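Local atomic coordinates of amino acid ABC transporter, periplasmic amino acid-binding protein (PDB entry 4Z9N), a protein that binds glutathione and, as a periplasmic solute-binding protein of family 3, probably delivers it to a membrane ABC transporter for uptake. Residues G19-G24 with E81-I86. Sequence-based numbering, arbitrary orientation.
Sequences GFLQCG and EVDVLI
Q22 and D83 grip each other through two hydrogen bonds, one of which puts a side-chain carboxylate where a parallel strand would offer a backbone carbonyl. The amide N of D83 gives to Q22 O (2.8 Å), and the amide N of Q22 gives to D83 OD2 at 2.9 Å. That oxygen is met on its anti side, 22° out of the carboxylate plane. With CG beside its own backbone N (chi1 -56°), the short aspartate side chain turns its carboxylate back to Q22, and OD2 also forms a salt bridge with K18; the amide and the lysine together would favour the charged form of this buried acid.

Further on, the pairing becomes that of parallel strands. G24 N donates almost straight to V84 O at 2.8 Å, and I86 N returns a bond to G24 O, so that G24 links to the residues on either side of L85. Glycine suits this place: a CB here would lie tight against CD1 of L85 and CG2 of V82. Without a CB in the way, L85 CD1 comes to 3.5 Å from G24 O, and V82 CG1 lies against G24 N.

On the face that carries C23 and V84, C23 SG meets V84 CG1 at 3.7 Å; nearby the side chains of L21 and D83 run past each other in opposite directions, L21 CD1 coming to CB of D83. C23 and V84 are compact, largely apolar side chains suited to a buried face. Q22 lays its aliphatic CG against E81 O (3.3 Å), then bends at chi2 (72°), and NE2 bonds to T66.

Strand 21-25 is central in a parallel sheet of order 63-67, 21-25, 84-85, as expected for the periplasmic binding protein fold. Helix 44-57 packs on L21, C23 and I86; helix 73-78 covers V82 and L85, and strand 211-218 touches V84, L85 and I86.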
loop_
_atom_site.group_PDB
_atom_site.type_symbol
_atom_site.label_atom_id
_atom_site.label_comp_id
_atom_site.label_asym_id
_atom_site.label_seq_id
_atom_site.Cartn_x
_atom_site.Cartn_y
_atom_site.Cartn_z
ATOM N N GLY D 19 9.687 0.654 28.705
ATOM C CA GLY D 19 10.655 1.706 28.429
ATOM C C GLY D 19 11.549 1.500 27.222
ATOM O O GLY D 19 12.535 2.211 27.028
ATOM N N PHE D 20 11.201 0.521 26.401
ATOM C CA PHE D 20 11.942 0.255 25.177
ATOM C C PHE D 20 11.063 -0.567 24.251
ATOM O O PHE D 20 10.031 -1.098 24.670
ATOM C CB PHE D 20 13.247 -0.489 25.478
ATOM C CG PHE D 20 13.037 -1.842 26.085
ATOM C CD1 PHE D 20 12.896 -2.963 25.284
ATOM C CD2 PHE D 20 12.982 -1.997 27.458
ATOM C CE1 PHE D 20 12.694 -4.209 25.838
ATOM C CE2 PHE D 20 12.784 -3.252 28.023
ATOM C CZ PHE D 20 12.643 -4.355 27.213
ATOM N N LEU D 21 11.501 -0.696 23.006
ATOM C CA LEU D 21 10.803 -1.479 21.997
ATOM C C LEU D 21 11.534 -2.810 21.765
ATOM O O LEU D 21 12.751 -2.824 21.597
ATOM C CB LEU D 21 10.713 -0.659 20.706
ATOM C CG LEU D 21 10.140 -1.280 19.430
ATOM C CD1 LEU D 21 8.646 -1.523 19.559
ATOM C CD2 LEU D 21 10.421 -0.379 18.233
ATOM N N GLN D 22 10.811 -3.927 21.788
ATOM C CA GLN D 22 11.430 -5.228 21.513
ATOM C C GLN D 22 11.165 -5.610 20.056
ATOM O O GLN D 22 10.017 -5.809 19.684
ATOM C CB GLN D 22 10.873 -6.303 22.453
ATOM C CG GLN D 22 11.625 -7.641 22.468
ATOM C CD GLN D 22 12.982 -7.556 23.149
ATOM O OE1 GLN D 22 13.106 -7.010 24.251
ATOM N NE2 GLN D 22 13.996 -8.139 22.523
ATOM N N CYS D 23 12.215 -5.728 19.241
ATOM C CA CYS D 23 12.044 -5.982 17.796
ATOM C C CYS D 23 12.591 -7.314 17.297
ATOM O O CYS D 23 13.717 -7.704 17.635
ATOM C CB CYS D 23 12.723 -4.874 16.998
ATOM S SG CYS D 23 12.049 -3.244 17.299
ATOM N N GLY D 24 11.813 -8.005 16.472
ATOM C CA GLY D 24 12.328 -9.179 15.796
ATOM C C GLY D 24 13.080 -8.802 14.526
ATOM O O GLY D 24 12.511 -8.162 13.631
ATOM N N GLU D 81 6.737 -12.239 22.267
ATOM C CA GLU D 81 8.138 -12.084 22.642
ATOM C C GLU D 81 8.706 -10.822 21.986
ATOM O O GLU D 81 9.518 -10.124 22.594
ATOM C CB GLU D 81 8.966 -13.310 22.255
ATOM C CG GLU D 81 10.483 -13.082 22.348
ATOM C CD GLU D 81 11.310 -14.307 21.980
ATOM O OE1 GLU D 81 12.561 -14.213 22.041
ATOM O OE2 GLU D 81 10.715 -15.351 21.631
ATOM N N VAL D 82 8.278 -10.531 20.756
ATOM C CA VAL D 82 8.626 -9.254 20.130
ATOM C C VAL D 82 7.360 -8.459 19.858
ATOM O O VAL D 82 6.277 -9.026 19.674
ATOM C CB VAL D 82 9.458 -9.422 18.820
ATOM C CG1 VAL D 82 10.760 -10.166 19.107
ATOM C CG2 VAL D 82 8.646 -10.117 17.715
ATOM N N ASP D 83 7.517 -7.141 19.830
ATOM C CA ASP D 83 6.416 -6.208 19.623
ATOM C C ASP D 83 6.147 -5.971 18.134
ATOM O O ASP D 83 5.033 -5.626 17.749
ATOM C CB ASP D 83 6.729 -4.872 20.311
ATOM C CG ASP D 83 7.018 -5.036 21.795
ATOM O OD1 ASP D 83 6.228 -5.705 22.493
ATOM O OD2 ASP D 83 8.044 -4.502 22.262
ATOM N N VAL D 84 7.178 -6.143 17.312
ATOM C CA VAL D 84 7.100 -5.910 15.869
ATOM C C VAL D 84 8.173 -6.760 15.190
ATOM O O VAL D 84 9.215 -7.058 15.786
ATOM C CB VAL D 84 7.272 -4.395 15.517
ATOM C CG1 VAL D 84 8.643 -3.884 15.948
ATOM C CG2 VAL D 84 7.016 -4.119 14.017
ATOM N N LEU D 85 7.895 -7.173 13.959
ATOM C CA LEU D 85 8.833 -7.950 13.164
ATOM C C LEU D 85 9.184 -7.168 11.915
ATOM O O LEU D 85 8.322 -6.913 11.082
ATOM C CB LEU D 85 8.236 -9.309 12.788
ATOM C CG LEU D 85 9.087 -10.204 11.891
ATOM C CD1 LEU D 85 10.318 -10.749 12.655
ATOM C CD2 LEU D 85 8.233 -11.376 11.360
ATOM N N ILE D 86 10.440 -6.758 11.806
ATOM C CA ILE D 86 10.897 -5.999 10.654
ATOM C C ILE D 86 12.127 -6.731 10.169
ATOM O O ILE D 86 13.209 -6.538 10.691
ATOM C CB ILE D 86 11.176 -4.543 11.003
ATOM C CG1 ILE D 86 9.932 -3.935 11.646
ATOM C CG2 ILE D 86 11.516 -3.753 9.722
ATOM C CD1 ILE D 86 10.080 -2.485 12.080
#